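Local coordinates for peptidoglycan-recognition protein LC (Drosophila melanogaster, PDB 2F2L) that is a major activator of the imd/Relish pathway and takes part in the innate immune response to peptidoglycan and lipopolysaccharide of Gram-negative bacteria, at residues 28-33 against 149-154. Numbering follows the deposited sequence.
Sequences IALPTN and TDFKAD
The end of strand 24-31, with L30 and P31, and the turn that follows it at N33, pack against the 3-10 turn and loop of D150, F151 and A153. N33 carries the direct polar link. Its ND2 donates to the backbone O of D150 at 2.8 Å. The bond is bent, with an N-H...O angle of 137°, and the donor lies 16° from the carbonyl plane. CG of N33 is anti to the carbonyl carbon, beside the backbone N (chi1 -64°). The bond helps orient the amide, and OD1 is directed at two waters. Both waters bridge N33 OD1 and K152 O. Water 1 lies 2.8 Å from N33 OD1. Water 2 lies 2.7 Å from K152 O. The strand is an inner one of the mixed sheet of the PGRP (amidase 2) domain, between strands 98-102 and 136-140. The loop runs from helix 141-144 to helix 154-158, and the contact joins it to the end of the strand. P31 points at the loop. Its CG lies 3.6 Å from D150 O and 3.9 Å from CB of A153, the N-cap residue of helix 154-158. L30 and F151 lie side by side and point the same way. L30 CD2 meets the F151 ring obliquely, 3.6 Å from F151 CE1. S141 of helix 141-144 touches both side chains, and M88 also touches F151. The backbone O of F151 accepts a hydrogen bond from Y157 OH.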
loop_
_atom_site.group_PDB
_atom_site.type_symbol
_atom_site.label_atom_id
_atom_site.label_comp_id
_atom_site.label_asym_id
_atom_site.label_seq_id
_atom_site.Cartn_x
_atom_site.Cartn_y
_atom_site.Cartn_z
ATOM N N ILE A 28 14.244 -16.829 8.852
ATOM C CA ILE A 28 13.019 -17.549 9.234
ATOM C C ILE A 28 11.960 -17.475 8.139
ATOM O O ILE A 28 11.630 -16.377 7.632
ATOM C CB ILE A 28 12.429 -16.983 10.544
ATOM C CG1 ILE A 28 13.420 -17.181 11.699
ATOM C CG2 ILE A 28 11.120 -17.673 10.904
ATOM C CD1 ILE A 28 13.138 -16.297 12.895
ATOM N N ALA A 29 11.424 -18.640 7.773
ATOM C CA ALA A 29 10.373 -18.709 6.764
ATOM C C ALA A 29 8.997 -18.738 7.429
ATOM O O ALA A 29 8.822 -19.347 8.481
ATOM C CB ALA A 29 10.570 -19.909 5.860
ATOM N N LEU A 30 8.049 -18.026 6.835
ATOM C CA LEU A 30 6.692 -17.952 7.352
ATOM C C LEU A 30 5.686 -17.884 6.193
ATOM O O LEU A 30 6.005 -17.373 5.123
ATOM C CB LEU A 30 6.482 -16.714 8.241
ATOM C CG LEU A 30 7.458 -16.368 9.365
ATOM C CD1 LEU A 30 8.486 -15.352 8.905
ATOM C CD2 LEU A 30 6.705 -15.825 10.560
ATOM N N PRO A 31 4.464 -18.387 6.414
ATOM C CA PRO A 31 3.379 -18.155 5.466
ATOM C C PRO A 31 2.693 -16.815 5.762
ATOM O O PRO A 31 2.701 -16.364 6.907
ATOM C CB PRO A 31 2.436 -19.321 5.750
ATOM C CG PRO A 31 2.592 -19.532 7.225
ATOM C CD PRO A 31 4.023 -19.201 7.555
ATOM N N THR A 32 2.102 -16.179 4.759
ATOM C CA THR A 32 1.320 -14.968 5.045
ATOM C C THR A 32 -0.106 -15.340 5.473
ATOM O O THR A 32 -0.814 -14.530 6.079
ATOM C CB THR A 32 1.279 -13.980 3.832
ATOM O OG1 THR A 32 0.726 -14.634 2.683
ATOM C CG2 THR A 32 2.650 -13.473 3.511
ATOM N N ASN A 33 -0.517 -16.569 5.146
ATOM C CA ASN A 33 -1.907 -17.024 5.287
ATOM C C ASN A 33 -2.926 -16.115 4.613
ATOM O O ASN A 33 -4.073 -16.020 5.039
ATOM C CB ASN A 33 -2.253 -17.259 6.766
ATOM C CG ASN A 33 -1.429 -18.373 7.375
ATOM O OD1 ASN A 33 -1.206 -19.398 6.730
ATOM N ND2 ASN A 33 -0.953 -18.175 8.611
ATOM N N THR A 149 -0.337 -21.515 15.726
ATOM C CA THR A 149 -1.120 -22.108 14.654
ATOM C C THR A 149 -0.934 -21.381 13.328
ATOM O O THR A 149 -0.948 -22.013 12.269
ATOM C CB THR A 149 -2.600 -22.104 15.021
ATOM O OG1 THR A 149 -2.777 -22.820 16.249
ATOM C CG2 THR A 149 -3.432 -22.766 13.934
ATOM N N ASP A 150 -0.746 -20.059 13.395
ATOM C CA ASP A 150 -0.540 -19.245 12.196
ATOM C C ASP A 150 0.827 -19.432 11.541
ATOM O O ASP A 150 1.039 -18.941 10.435
ATOM C CB ASP A 150 -0.720 -17.758 12.520
ATOM C CG ASP A 150 -2.156 -17.404 12.877
ATOM O OD1 ASP A 150 -3.071 -18.216 12.593
ATOM O OD2 ASP A 150 -2.364 -16.315 13.453
ATOM N N PHE A 151 1.751 -20.108 12.222
ATOM C CA PHE A 151 3.065 -20.414 11.640
ATOM C C PHE A 151 3.092 -21.737 10.864
ATOM O O PHE A 151 4.091 -22.035 10.193
ATOM C CB PHE A 151 4.147 -20.462 12.733
ATOM C CG PHE A 151 4.487 -19.119 13.350
ATOM C CD1 PHE A 151 4.190 -17.916 12.716
ATOM C CD2 PHE A 151 5.174 -19.072 14.560
ATOM C CE1 PHE A 151 4.537 -16.707 13.294
ATOM C CE2 PHE A 151 5.519 -17.860 15.137
ATOM C CZ PHE A 151 5.211 -16.683 14.501
ATOM N N LYS A 152 2.012 -22.522 10.957
ATOM C CA LYS A 152 1.967 -23.844 10.338
ATOM C C LYS A 152 1.853 -23.731 8.817
ATOM O O LYS A 152 1.011 -22.999 8.294
ATOM C CB LYS A 152 0.820 -24.721 10.908
ATOM C CG LYS A 152 1.002 -25.225 12.370
ATOM C CD LYS A 152 2.405 -25.835 12.631
ATOM C CE LYS A 152 2.524 -26.565 13.980
ATOM N NZ LYS A 152 3.854 -27.301 14.135
ATOM N N ALA A 153 2.712 -24.477 8.125
ATOM C CA ALA A 153 2.776 -24.481 6.674
ATOM C C ALA A 153 3.633 -25.652 6.217
ATOM O O ALA A 153 4.690 -25.465 5.630
ATOM C CB ALA A 153 3.353 -23.172 6.166
ATOM N N ASP A 154 3.154 -26.861 6.499
ATOM C CA ASP A 154 3.898 -28.101 6.240
ATOM C C ASP A 154 4.440 -28.190 4.811
ATOM O O ASP A 154 5.583 -28.588 4.609
ATOM C CB ASP A 154 3.012 -29.323 6.529
ATOM C CG ASP A 154 2.847 -29.603 8.018
ATOM O OD1 ASP A 154 3.373 -28.829 8.843
ATOM O OD2 ASP A 154 2.196 -30.624 8.370
HETATM O O HOH W 1 0.084 -21.691 5.724
HETATM O O HOH W 2 -1.083 -21.426 8.904
#